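PDB 5LOY: designed Anbu Protein from Synthetic construct, which forms a helical assembly and is probably an N-terminal nucleophile hydrolase of the proteasome family, related to a proposed precursor of the proteasome. Local coordinates for residues A57-S60 and L61-R65; P77-F80 and E81-R84; E88-R91 and E92-R96; L127-P130 and A131-I135. All coordinates share one frame; numbering follows the deposited sequence.

Contact 1: residues A57-S60 and L61-R65; sequences AVIS and LLEER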
ATOM      1  N   ALA A  57      -9.808 -26.556   1.738  1.00 37.74           N
ATOM      2  CA  ALA A  57     -11.009 -27.290   1.367  1.00 37.86           C
ATOM      3  C   ALA A  57     -11.344 -27.125  -0.129  1.00 37.12           C
ATOM      4  O   ALA A  57     -11.826 -28.058  -0.765  1.00 36.96           O
ATOM      5  CB  ALA A  57     -12.174 -26.873   2.224  1.00 38.05           C
ATOM      6  N   VAL A  58     -11.047 -25.958  -0.687  1.00 35.88           N
ATOM      7  CA  VAL A  58     -11.197 -25.740  -2.121  1.00 35.89           C
ATOM      8  C   VAL A  58     -10.242 -26.630  -2.898  1.00 36.76           C
ATOM      9  O   VAL A  58     -10.669 -27.379  -3.781  1.00 36.64           O
ATOM     10  CB  VAL A  58     -10.954 -24.288  -2.488  1.00 34.82           C
ATOM     11  CG1 VAL A  58     -10.858 -24.115  -3.992  1.00 34.76           C
ATOM     12  CG2 VAL A  58     -12.095 -23.444  -1.951  1.00 35.64           C
ATOM     13  N   ILE A  59      -8.958 -26.567  -2.555  1.00 36.87           N
ATOM     14  CA  ILE A  59      -7.967 -27.422  -3.185  1.00 38.59           C
ATOM     15  C   ILE A  59      -8.371 -28.897  -3.097  1.00 40.77           C
ATOM     16  O   ILE A  59      -8.234 -29.627  -4.065  1.00 42.04           O
ATOM     17  CB  ILE A  59      -6.595 -27.265  -2.551  1.00 39.49           C
ATOM     18  CG1 ILE A  59      -6.056 -25.847  -2.734  1.00 40.14           C
ATOM     19  CG2 ILE A  59      -5.606 -28.232  -3.157  1.00 40.11           C
ATOM     20  CD1 ILE A  59      -6.056 -25.385  -4.170  1.00 41.59           C
ATOM     21  N   SER A  60      -8.877 -29.334  -1.954  1.00 42.50           N
ATOM     22  CA  SER A  60      -9.251 -30.741  -1.780  1.00 44.14           C
ATOM     23  C   SER A  60     -10.384 -31.120  -2.720  1.00 46.80           C
ATOM     24  O   SER A  60     -10.423 -32.227  -3.235  1.00 48.35           O
ATOM     25  CB  SER A  60      -9.691 -31.012  -0.352  1.00 44.27           C
ATOM     26  OG  SER A  60     -10.061 -32.367  -0.167  1.00 46.42           O
ATOM     27  N   LEU A  61     -11.301 -30.191  -2.939  1.00 47.27           N
ATOM     28  CA  LEU A  61     -12.440 -30.415  -3.825  1.00 49.07           C
ATOM     29  C   LEU A  61     -11.996 -30.522  -5.301  1.00 49.81           C
ATOM     30  O   LEU A  61     -12.518 -31.328  -6.034  1.00 49.61           O
ATOM     31  CB  LEU A  61     -13.423 -29.259  -3.649  1.00 49.61           C
ATOM     32  CG  LEU A  61     -14.882 -29.437  -3.967  1.00 52.03           C
ATOM     33  CD1 LEU A  61     -15.419 -30.726  -3.395  1.00 55.16           C
ATOM     34  CD2 LEU A  61     -15.645 -28.261  -3.387  1.00 53.51           C
ATOM     35  N   LEU A  62     -11.045 -29.680  -5.718  1.00 49.70           N
ATOM     36  CA  LEU A  62     -10.524 -29.660  -7.085  1.00 50.61           C
ATOM     37  C   LEU A  62      -9.682 -30.863  -7.428  1.00 56.28           C
ATOM     38  O   LEU A  62      -9.468 -31.113  -8.595  1.00 60.39           O
ATOM     39  CB  LEU A  62      -9.657 -28.413  -7.326  1.00 47.05           C
ATOM     40  CG  LEU A  62     -10.429 -27.107  -7.232  1.00 45.23           C
ATOM     41  CD1 LEU A  62      -9.501 -25.909  -7.194  1.00 43.88           C
ATOM     42  CD2 LEU A  62     -11.423 -26.989  -8.375  1.00 46.85           C
ATOM     43  N   GLU A  63      -9.159 -31.558  -6.419  1.00 62.72           N
ATOM     44  CA  GLU A  63      -8.351 -32.754  -6.614  1.00 66.31           C
ATOM     45  C   GLU A  63      -9.148 -34.047  -6.442  1.00 73.38           C
ATOM     46  O   GLU A  63      -8.584 -35.128  -6.600  1.00 79.13           O
ATOM     47  CB  GLU A  63      -7.191 -32.779  -5.619  1.00 67.11           C
ATOM     48  CG  GLU A  63      -6.152 -31.673  -5.785  1.00 68.37           C
ATOM     49  CD  GLU A  63      -5.099 -31.652  -4.655  1.00 71.65           C
ATOM     50  OE1 GLU A  63      -5.298 -32.320  -3.594  1.00 71.96           O
ATOM     51  OE2 GLU A  63      -4.047 -30.980  -4.843  1.00 67.60           O
ATOM     52  N   GLU A  64     -10.439 -33.968  -6.126  1.00 79.05           N
ATOM     53  CA  GLU A  64     -11.209 -35.185  -5.847  1.00 89.98           C
ATOM     54  C   GLU A  64     -11.145 -36.156  -7.029  1.00 98.74           C
ATOM     55  O   GLU A  64     -11.587 -35.826  -8.135  1.00 99.68           O
ATOM     56  CB  GLU A  64     -12.661 -34.875  -5.454  1.00 92.70           C
ATOM     57  CG  GLU A  64     -12.863 -34.792  -3.942  1.00 95.64           C
ATOM     58  CD  GLU A  64     -14.284 -34.406  -3.528  1.00 99.59           C
ATOM     59  OE1 GLU A  64     -15.250 -34.708  -4.266  1.00101.22           O
ATOM     60  OE2 GLU A  64     -14.434 -33.804  -2.440  1.00 97.14           O
ATOM     61  N   ARG A  65     -10.621 -37.353  -6.749  1.00109.75           N
ATOM     62  CA  ARG A  65     -10.121 -38.310  -7.756  1.00117.80           C
ATOM     63  C   ARG A  65     -11.132 -38.761  -8.835  1.00124.28           C
ATOM     64  O   ARG A  65     -10.745 -38.994  -9.987  1.00124.07           O
ATOM     65  CB  ARG A  65      -9.520 -39.544  -7.050  1.00116.56           C
TER
HETATM   66  O   HOH W   1     -12.907 -32.647  -0.148  1.00 47.67           O

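Contact 2: residues P77-F80 and E81-R84; sequences PSMF and EAAR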
ATOM      1  N   PRO A  77     -11.471 -27.693 -20.660  1.00 56.21           N
ATOM      2  CA  PRO A  77     -11.174 -27.398 -22.064  1.00 58.10           C
ATOM      3  C   PRO A  77     -10.611 -25.996 -22.319  1.00 57.39           C
ATOM      4  O   PRO A  77     -10.098 -25.735 -23.395  1.00 61.59           O
ATOM      5  CB  PRO A  77     -12.535 -27.558 -22.749  1.00 60.20           C
ATOM      6  CG  PRO A  77     -13.535 -27.243 -21.678  1.00 60.25           C
ATOM      7  CD  PRO A  77     -12.916 -27.661 -20.369  1.00 58.11           C
ATOM      8  N   SER A  78     -10.721 -25.087 -21.360  1.00 55.77           N
ATOM      9  CA  SER A  78     -10.158 -23.741 -21.513  1.00 53.71           C
ATOM     10  C   SER A  78      -9.895 -23.151 -20.139  1.00 49.81           C
ATOM     11  O   SER A  78     -10.450 -23.606 -19.150  1.00 49.31           O
ATOM     12  CB  SER A  78     -11.103 -22.834 -22.319  1.00 54.90           C
ATOM     13  OG  SER A  78     -12.161 -22.340 -21.521  1.00 54.18           O
ATOM     14  N   MET A  79      -9.006 -22.176 -20.068  1.00 48.58           N
ATOM     15  CA  MET A  79      -8.714 -21.525 -18.799  1.00 47.47           C
ATOM     16  C   MET A  79      -9.922 -20.798 -18.229  1.00 44.69           C
ATOM     17  O   MET A  79     -10.058 -20.689 -17.031  1.00 40.12           O
ATOM     18  CB  MET A  79      -7.559 -20.548 -18.956  1.00 49.65           C
ATOM     19  CG  MET A  79      -6.196 -21.230 -19.074  1.00 53.15           C
ATOM     20  SD  MET A  79      -5.531 -21.931 -17.543  1.00 52.19           S
ATOM     21  CE  MET A  79      -6.230 -20.885 -16.298  1.00 46.47           C
ATOM     22  N   PHE A  80     -10.803 -20.311 -19.089  1.00 44.95           N
ATOM     23  CA  PHE A  80     -12.049 -19.729 -18.616  1.00 43.84           C
ATOM     24  C   PHE A  80     -12.852 -20.787 -17.846  1.00 44.89           C
ATOM     25  O   PHE A  80     -13.328 -20.508 -16.752  1.00 44.21           O
ATOM     26  CB  PHE A  80     -12.848 -19.140 -19.786  1.00 44.71           C
ATOM     27  CG  PHE A  80     -14.101 -18.415 -19.377  1.00 44.98           C
ATOM     28  CD1 PHE A  80     -15.301 -19.104 -19.215  1.00 45.98           C
ATOM     29  CD2 PHE A  80     -14.096 -17.027 -19.190  1.00 43.65           C
ATOM     30  CE1 PHE A  80     -16.461 -18.438 -18.846  1.00 46.17           C
ATOM     31  CE2 PHE A  80     -15.248 -16.364 -18.828  1.00 43.28           C
ATOM     32  CZ  PHE A  80     -16.432 -17.068 -18.658  1.00 45.01           C
ATOM     33  N   GLU A  81     -13.008 -21.986 -18.401  1.00 46.32           N
ATOM     34  CA  GLU A  81     -13.702 -23.044 -17.687  1.00 48.23           C
ATOM     35  C   GLU A  81     -12.959 -23.472 -16.412  1.00 45.87           C
ATOM     36  O   GLU A  81     -13.583 -23.808 -15.413  1.00 46.72           O
ATOM     37  CB  GLU A  81     -13.952 -24.245 -18.598  1.00 53.25           C
ATOM     38  CG  GLU A  81     -14.965 -23.985 -19.731  1.00 58.79           C
ATOM     39  CD  GLU A  81     -16.355 -23.526 -19.237  1.00 63.15           C
ATOM     40  OE1 GLU A  81     -16.873 -24.108 -18.236  1.00 64.66           O
ATOM     41  OE2 GLU A  81     -16.940 -22.579 -19.844  1.00 64.38           O
ATOM     42  N   ALA A  82     -11.638 -23.469 -16.436  1.00 44.06           N
ATOM     43  CA  ALA A  82     -10.855 -23.765 -15.235  1.00 43.36           C
ATOM     44  C   ALA A  82     -11.176 -22.802 -14.080  1.00 40.80           C
ATOM     45  O   ALA A  82     -11.403 -23.224 -12.941  1.00 38.67           O
ATOM     46  CB  ALA A  82      -9.366 -23.701 -15.550  1.00 43.57           C
ATOM     47  N   ALA A  83     -11.206 -21.513 -14.400  1.00 40.15           N
ATOM     48  CA  ALA A  83     -11.523 -20.466 -13.425  1.00 39.82           C
ATOM     49  C   ALA A  83     -12.918 -20.659 -12.869  1.00 41.13           C
ATOM     50  O   ALA A  83     -13.149 -20.496 -11.690  1.00 42.02           O
ATOM     51  CB  ALA A  83     -11.396 -19.087 -14.061  1.00 39.48           C
ATOM     52  N   ARG A  84     -13.844 -21.003 -13.735  1.00 43.26           N
ATOM     53  CA  ARG A  84     -15.185 -21.317 -13.321  1.00 47.14           C
ATOM     54  C   ARG A  84     -15.236 -22.504 -12.344  1.00 47.47           C
ATOM     55  O   ARG A  84     -16.045 -22.509 -11.417  1.00 46.66           O
ATOM     56  CB  ARG A  84     -16.034 -21.614 -14.546  1.00 50.65           C
ATOM     57  CG  ARG A  84     -17.511 -21.491 -14.299  1.00 55.88           C
ATOM     58  CD  ARG A  84     -18.224 -21.155 -15.592  1.00 61.40           C
ATOM     59  NE  ARG A  84     -19.571 -21.714 -15.612  1.00 68.35           N
ATOM     60  CZ  ARG A  84     -20.231 -22.059 -16.723  1.00 73.82           C
ATOM     61  NH1 ARG A  84     -19.653 -21.894 -17.921  1.00 77.35           N
ATOM     62  NH2 ARG A  84     -21.468 -22.570 -16.647  1.00 72.11           N
TER

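Contact 3: residues E88-R91 and E92-R96; sequences EALR and EVQAR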
ATOM      1  N   GLU A  88     -16.674 -22.250  -8.550  1.00 46.10           N
ATOM      2  CA  GLU A  88     -17.758 -23.117  -8.104  1.00 49.97           C
ATOM      3  C   GLU A  88     -17.368 -23.918  -6.860  1.00 47.09           C
ATOM      4  O   GLU A  88     -18.191 -24.166  -5.996  1.00 46.81           O
ATOM      5  CB  GLU A  88     -18.205 -24.046  -9.219  1.00 56.55           C
ATOM      6  CG  GLU A  88     -19.237 -23.419 -10.155  1.00 65.14           C
ATOM      7  CD  GLU A  88     -19.394 -24.198 -11.479  1.00 73.25           C
ATOM      8  OE1 GLU A  88     -19.814 -23.586 -12.502  1.00 78.37           O
ATOM      9  OE2 GLU A  88     -19.089 -25.428 -11.499  1.00 75.02           O
ATOM     10  N   ALA A  89     -16.107 -24.322  -6.784  1.00 44.02           N
ATOM     11  CA  ALA A  89     -15.597 -25.044  -5.626  1.00 42.89           C
ATOM     12  C   ALA A  89     -15.625 -24.148  -4.384  1.00 41.61           C
ATOM     13  O   ALA A  89     -16.021 -24.576  -3.308  1.00 40.07           O
ATOM     14  CB  ALA A  89     -14.181 -25.535  -5.907  1.00 41.38           C
ATOM     15  N   LEU A  90     -15.193 -22.909  -4.559  1.00 40.42           N
ATOM     16  CA  LEU A  90     -15.280 -21.931  -3.509  1.00 41.35           C
ATOM     17  C   LEU A  90     -16.711 -21.757  -3.004  1.00 44.85           C
ATOM     18  O   LEU A  90     -16.930 -21.734  -1.801  1.00 46.57           O
ATOM     19  CB  LEU A  90     -14.705 -20.606  -3.994  1.00 40.54           C
ATOM     20  CG  LEU A  90     -14.712 -19.443  -3.003  1.00 40.86           C
ATOM     21  CD1 LEU A  90     -14.026 -19.802  -1.692  1.00 40.31           C
ATOM     22  CD2 LEU A  90     -14.033 -18.222  -3.611  1.00 40.20           C
ATOM     23  N   ARG A  91     -17.697 -21.651  -3.891  1.00 48.28           N
ATOM     24  CA  ARG A  91     -19.080 -21.517  -3.430  1.00 52.40           C
ATOM     25  C   ARG A  91     -19.599 -22.741  -2.712  1.00 54.51           C
ATOM     26  O   ARG A  91     -20.363 -22.613  -1.756  1.00 56.33           O
ATOM     27  CB  ARG A  91     -20.020 -21.254  -4.574  1.00 56.36           C
ATOM     28  CG  ARG A  91     -19.970 -19.841  -5.069  1.00 59.98           C
ATOM     29  CD  ARG A  91     -20.521 -19.820  -6.472  1.00 66.09           C
ATOM     30  NE  ARG A  91     -20.464 -18.486  -7.046  1.00 72.18           N
ATOM     31  CZ  ARG A  91     -20.572 -18.232  -8.342  1.00 75.19           C
ATOM     32  NH1 ARG A  91     -20.724 -19.239  -9.205  1.00 78.37           N
ATOM     33  NH2 ARG A  91     -20.512 -16.974  -8.777  1.00 74.44           N
ATOM     34  N   GLU A  92     -19.223 -23.920  -3.198  1.00 54.72           N
ATOM     35  CA  GLU A  92     -19.602 -25.170  -2.559  1.00 58.25           C
ATOM     36  C   GLU A  92     -19.030 -25.208  -1.131  1.00 57.23           C
ATOM     37  O   GLU A  92     -19.734 -25.556  -0.200  1.00 59.56           O
ATOM     38  CB  GLU A  92     -19.155 -26.383  -3.402  1.00 61.29           C
ATOM     39  CG  GLU A  92     -19.626 -27.753  -2.901  1.00 68.48           C
ATOM     40  CD  GLU A  92     -19.513 -28.889  -3.947  1.00 74.51           C
ATOM     41  OE1 GLU A  92     -19.563 -28.603  -5.170  1.00 76.17           O
ATOM     42  OE2 GLU A  92     -19.389 -30.086  -3.549  1.00 78.13           O
ATOM     43  N   VAL A  93     -17.771 -24.830  -0.951  1.00 54.15           N
ATOM     44  CA  VAL A  93     -17.172 -24.825   0.384  1.00 53.44           C
ATOM     45  C   VAL A  93     -17.832 -23.806   1.328  1.00 54.20           C
ATOM     46  O   VAL A  93     -18.106 -24.121   2.480  1.00 55.65           O
ATOM     47  CB  VAL A  93     -15.654 -24.588   0.298  1.00 50.39           C
ATOM     48  CG1 VAL A  93     -15.067 -24.332   1.674  1.00 49.75           C
ATOM     49  CG2 VAL A  93     -14.985 -25.775  -0.371  1.00 49.86           C
ATOM     50  N   GLN A  94     -18.127 -22.612   0.831  1.00 54.83           N
ATOM     51  CA  GLN A  94     -18.769 -21.578   1.649  1.00 57.97           C
ATOM     52  C   GLN A  94     -20.192 -21.946   2.112  1.00 60.99           C
ATOM     53  O   GLN A  94     -20.620 -21.514   3.169  1.00 60.71           O
ATOM     54  CB  GLN A  94     -18.792 -20.231   0.913  1.00 59.70           C
ATOM     55  CG  GLN A  94     -17.421 -19.628   0.607  1.00 60.32           C
ATOM     56  CD  GLN A  94     -16.858 -18.815   1.756  1.00 62.90           C
ATOM     57  OE1 GLN A  94     -16.210 -19.345   2.651  1.00 67.67           O
ATOM     58  NE2 GLN A  94     -17.097 -17.522   1.729  1.00 66.67           N
ATOM     59  N   ALA A  95     -20.928 -22.730   1.332  1.00 63.90           N
ATOM     60  CA  ALA A  95     -22.234 -23.194   1.781  1.00 70.04           C
ATOM     61  C   ALA A  95     -22.163 -24.278   2.886  1.00 77.40           C
ATOM     62  O   ALA A  95     -23.197 -24.699   3.382  1.00 78.28           O
ATOM     63  CB  ALA A  95     -23.054 -23.687   0.600  1.00 71.08           C
ATOM     64  N   ARG A  96     -20.956 -24.723   3.262  1.00 84.05           N
ATOM     65  CA  ARG A  96     -20.747 -25.660   4.390  1.00 87.10           C
ATOM     66  C   ARG A  96     -20.118 -24.920   5.578  1.00 88.69           C
ATOM     67  O   ARG A  96     -20.690 -24.874   6.668  1.00 89.36           O
ATOM     68  CB  ARG A  96     -19.834 -26.834   3.973  1.00 85.67           C
ATOM     69  CG  ARG A  96     -20.222 -27.499   2.647  1.00 84.55           C
ATOM     70  CD  ARG A  96     -19.314 -28.637   2.135  1.00 83.02           C
ATOM     71  NE  ARG A  96     -17.874 -28.560   2.464  1.00 79.00           N
ATOM     72  CZ  ARG A  96     -16.870 -29.041   1.704  1.00 73.73           C
ATOM     73  NH1 ARG A  96     -17.093 -29.625   0.527  1.00 71.69           N
ATOM     74  NH2 ARG A  96     -15.610 -28.929   2.123  1.00 70.51           N
TER

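Contact 4: residues L127-P130 and A131-I135; sequences LIYP and AGNFI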
ATOM      1  N   LEU A 127      -8.470 -13.687 -11.936  1.00 31.09           N
ATOM      2  CA  LEU A 127      -8.627 -13.408 -10.500  1.00 31.20           C
ATOM      3  C   LEU A 127      -9.985 -13.917 -10.067  1.00 32.91           C
ATOM      4  O   LEU A 127     -10.997 -13.552 -10.675  1.00 33.39           O
ATOM      5  CB  LEU A 127      -8.532 -11.919 -10.243  1.00 31.44           C
ATOM      6  CG  LEU A 127      -8.829 -11.392  -8.836  1.00 33.18           C
ATOM      7  CD1 LEU A 127      -7.875 -11.958  -7.815  1.00 33.05           C
ATOM      8  CD2 LEU A 127      -8.718  -9.875  -8.804  1.00 33.47           C
ATOM      9  N   ILE A 128     -10.018 -14.780  -9.053  1.00 33.81           N
ATOM     10  CA  ILE A 128     -11.288 -15.290  -8.541  1.00 35.86           C
ATOM     11  C   ILE A 128     -11.597 -14.612  -7.228  1.00 35.99           C
ATOM     12  O   ILE A 128     -10.811 -14.669  -6.276  1.00 37.33           O
ATOM     13  CB  ILE A 128     -11.291 -16.815  -8.353  1.00 36.12           C
ATOM     14  CG1 ILE A 128     -11.157 -17.526  -9.688  1.00 38.29           C
ATOM     15  CG2 ILE A 128     -12.592 -17.276  -7.759  1.00 37.97           C
ATOM     16  CD1 ILE A 128      -9.732 -17.736 -10.115  1.00 38.12           C
ATOM     17  N   TYR A 129     -12.740 -13.954  -7.188  1.00 36.52           N
ATOM     18  CA  TYR A 129     -13.128 -13.186  -6.027  1.00 39.08           C
ATOM     19  C   TYR A 129     -13.742 -14.060  -4.941  1.00 39.14           C
ATOM     20  O   TYR A 129     -14.163 -15.176  -5.208  1.00 40.68           O
ATOM     21  CB  TYR A 129     -14.159 -12.130  -6.444  1.00 41.63           C
ATOM     22  CG  TYR A 129     -13.665 -11.025  -7.352  1.00 41.76           C
ATOM     23  CD1 TYR A 129     -12.596 -10.196  -6.984  1.00 41.44           C
ATOM     24  CD2 TYR A 129     -14.324 -10.757  -8.536  1.00 44.34           C
ATOM     25  CE1 TYR A 129     -12.177  -9.166  -7.807  1.00 42.19           C
ATOM     26  CE2 TYR A 129     -13.930  -9.726  -9.358  1.00 45.59           C
ATOM     27  CZ  TYR A 129     -12.858  -8.939  -8.996  1.00 45.44           C
ATOM     28  OH  TYR A 129     -12.510  -7.918  -9.852  1.00 49.96           O
ATOM     29  N   PRO A 130     -13.845 -13.532  -3.721  1.00 39.78           N
ATOM     30  CA  PRO A 130     -14.497 -14.224  -2.617  1.00 42.10           C
ATOM     31  C   PRO A 130     -15.855 -14.771  -2.927  1.00 44.21           C
ATOM     32  O   PRO A 130     -16.192 -15.833  -2.446  1.00 48.10           O
ATOM     33  CB  PRO A 130     -14.613 -13.133  -1.556  1.00 42.24           C
ATOM     34  CG  PRO A 130     -13.396 -12.302  -1.766  1.00 40.16           C
ATOM     35  CD  PRO A 130     -13.187 -12.291  -3.256  1.00 40.29           C
ATOM     36  N   ALA A 131     -16.652 -14.057  -3.704  1.00 45.51           N
ATOM     37  CA  ALA A 131     -17.991 -14.553  -4.057  1.00 47.61           C
ATOM     38  C   ALA A 131     -17.987 -15.684  -5.103  1.00 48.09           C
ATOM     39  O   ALA A 131     -19.025 -16.279  -5.382  1.00 49.05           O
ATOM     40  CB  ALA A 131     -18.843 -13.395  -4.541  1.00 48.83           C
ATOM     41  N   GLY A 132     -16.835 -15.931  -5.724  1.00 47.85           N
ATOM     42  CA  GLY A 132     -16.697 -17.008  -6.696  1.00 47.08           C
ATOM     43  C   GLY A 132     -16.932 -16.641  -8.157  1.00 46.11           C
ATOM     44  O   GLY A 132     -16.853 -17.501  -9.020  1.00 45.60           O
ATOM     45  N   ASN A 133     -17.223 -15.379  -8.443  1.00 44.63           N
ATOM     46  CA  ASN A 133     -17.132 -14.897  -9.810  1.00 44.12           C
ATOM     47  C   ASN A 133     -15.705 -14.412 -10.065  1.00 40.09           C
ATOM     48  O   ASN A 133     -14.881 -14.468  -9.164  1.00 41.78           O
ATOM     49  CB  ASN A 133     -18.183 -13.828 -10.112  1.00 46.66           C
ATOM     50  CG  ASN A 133     -18.035 -12.582  -9.256  1.00 46.85           C
ATOM     51  OD1 ASN A 133     -17.321 -12.555  -8.237  1.00 44.93           O
ATOM     52  ND2 ASN A 133     -18.737 -11.526  -9.670  1.00 49.44           N
ATOM     53  N   PHE A 134     -15.381 -14.026 -11.296  1.00 38.18           N
ATOM     54  CA  PHE A 134     -13.984 -13.812 -11.664  1.00 36.77           C
ATOM     55  C   PHE A 134     -13.793 -12.902 -12.866  1.00 36.51           C
ATOM     56  O   PHE A 134     -14.723 -12.640 -13.607  1.00 36.32           O
ATOM     57  CB  PHE A 134     -13.289 -15.172 -11.950  1.00 36.76           C
ATOM     58  CG  PHE A 134     -13.983 -15.997 -12.997  1.00 37.93           C
ATOM     59  CD1 PHE A 134     -13.730 -15.785 -14.348  1.00 38.45           C
ATOM     60  CD2 PHE A 134     -14.896 -16.974 -12.636  1.00 38.36           C
ATOM     61  CE1 PHE A 134     -14.369 -16.539 -15.314  1.00 40.77           C
ATOM     62  CE2 PHE A 134     -15.542 -17.733 -13.595  1.00 40.85           C
ATOM     63  CZ  PHE A 134     -15.290 -17.512 -14.940  1.00 41.76           C
ATOM     64  N   ILE A 135     -12.555 -12.442 -13.048  1.00 35.53           N
ATOM     65  CA  ILE A 135     -12.194 -11.656 -14.201  1.00 35.65           C
ATOM     66  C   ILE A 135     -10.862 -12.100 -14.798  1.00 35.09           C
ATOM     67  O   ILE A 135     -10.068 -12.752 -14.139  1.00 34.51           O
ATOM     68  CB  ILE A 135     -12.125 -10.163 -13.856  1.00 35.72           C
ATOM     69  CG1 ILE A 135     -11.108  -9.899 -12.755  1.00 35.55           C
ATOM     70  CG2 ILE A 135     -13.488  -9.655 -13.417  1.00 37.71           C
ATOM     71  CD1 ILE A 135     -10.705  -8.432 -12.641  1.00 36.10           C
TER

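Contact 1: residues A57-S60 and L61-R65
The carboxylate of Glu63 carries the methyl CG2 of Ile59 above one of its faces, with OE2 3.6 Å from that methyl carbon and the two side chains crossing at an angle. The second carboxylate, that of Glu64, is approached by a water that donates to OE2 at 3.0 Å and also bonds Ser60 OG at 2.9 Å; this single molecule spans one turn on the exposed side. Ser60 OG stands anti to the backbone N (chi1 180°), beside the carbonyl carbon, where it meets the water. On the inner side, Val58 CG1 and Leu62 CD1 run side by side in the same direction, 3.9 Å apart. The backbone beneath is regular at first: Leu62 N donates to Val58 O at 3.0 Å, with the donor almost straight out from the carbonyl, and Leu61 N reaches Ala57 O at 3.1 Å. The turn then ends: Glu63 N makes weak bonds to Ile59 O and Ser60 O. Val58 and Leu61 also touch helix 79-94. The arrangement is that of the C-terminal turn of a helix, here that of helix 52-62 in the helical layer of a proteasome-type subunit.

Contact 2: residues P77-F80 and E81-R84
Ser78 turns its hydroxyl into the space between its backbone N and carbonyl carbon (chi1 79°), which brings OG to Glu81 N, the donor of an almost straight bond (3.3 Å, 169°). The first torsion of Glu81 sets CG beside its own backbone N, 3.7 Å from Ser78 OG, and the bend at chi2 (-58°) then sends the carboxylate past Phe80. Its OE2 sits in plane at the ring edge, 3.9 Å from Phe80 CD1, and forms a salt bridge with Arg84 NH1 at 3.4 Å. Ser78 is thus the N-cap of helix 79-94, a helix of the Ntn-hydrolase fold, which lies on strands 110-118 and 124-128 through Met79, Ala82 and Ala83. With an alanine at the cap position, Glu81 N is likely to lose its side-chain acceptor and the start of the helix its capping bond. The neighbouring amide of Met79 is bonded separately, to Glu121 OE2. Regular backbone bonds follow at once, Ala82 N to Ser78 O and Ala83 N to Met79 O, both at 3.0 Å. Along the buried side Met79 CE comes 4.3 Å from Ala82 CB, while Pro77 CD rests 4.0 Å from Glu81 CB on the solvent side.

Contact 3: residues E88-R91 and E92-R96
Glu92, Arg91 and Leu90 bury the most surface here, and each does so in a different way. Glu92 contributes mainly the root of its side chain: CB lies 3.5 Å from Glu88 O, the carbonyl that also accepts from Glu92 N at 3.0 Å, while the remainder of the chain extends outward with CG anti to the backbone N (chi1 -174°). Arg91 offers its carbonyl to Ala95 N at 3.1 Å. Its side chain, stretched from CG to NE, leaves the helix altogether, and NE donates to Ala131 O in the turn between strands 124-128 and 134-136. Leu90 works with Gln94, one turn on. The two side chains lie alongside and point the same way, Leu90 CD1 being 4.1 Å from Gln94 CG, and the bend of Gln94 at chi2 (-85°) carries its amide off to Asn109, whose OD1 accepts from NE2. Val93 CG2 fits 3.3 Å from Ala89 O and lies 4.0 Å above one face of the Arg96 guanidinium, toward its rim. Beyond Gln94 the helix gives way to a turn, where Arg96 N bonds Val93 O. This closing end of helix 79-94 packs through Ala89, Leu90 and Val93 against helix 52-62, while Arg91 ties it to the hairpin of strands 124-128 and 134-136.

Contact 4: residues L127-P130 and A131-I135
Ile128 and Phe134 form the apolar centre, lying side by side and pointing the same way, with Ile128 CG1 3.9 Å from Phe134 CB. This non-hydrogen-bonded pair faces helix 79-94, where the Phe134 ring makes an edge-to-face contact with Phe80. On the other face of the sheet Leu127 CB meets Ile135 CG1 at 4.1 Å, a hydrogen-bonded pair joined by Leu127 N to Ile135 O (2.9 Å) and Ile135 N to Leu127 O. A type I turn from Tyr129 to Gly132 links the strands: Gly132 N donates to Tyr129 O at 2.8 Å from well above the carbonyl plane, and Tyr129 N bonds Asn133 O. With Gly132 at a positive phi (92°), this is a 3:5 hairpin with a G1 beta bulge, joining the last two strands at one edge of the five-stranded sheet. Tyr129 slants back along the second strand, CG anti to its carbonyl carbon (chi1 -67°), so that OH comes 3.4 Å from Ile135 CD1. At the polar edge of the hairpin, Asn133 OD1 sits near the ring plane, 3.5 Å from Tyr129 CD2, with amide and ring inclined by 55°. Replaced by an alanine, Tyr129 would probably leave the Ile135 branches and the Asn133 amide without the ring beside them.

From the N terminus, contact 1 finishes helix 52-62, contact 2 opens helix 79-94, contact 3 ends that helix, and contact 4 closes the hairpin of strands 124-128 and 134-136. All four are local and follow in series, so none nests in or crosses another. In space, contact 3 touches contacts 1 and 4, and contact 2 touches contact 4. Contacts 1 and 3, centres 11 Å apart, bring the two consecutive helices together through Val58, Ala57 and Leu61 against Leu90, Val93 and Ala89. The hairpin is gripped at two levels of helix 79-94: Phe134 meets Arg84 and Ala83 of contact 2, while Pro130 receives Leu90 of contact 3. Helix 79-94 joins the first helix to the sheet.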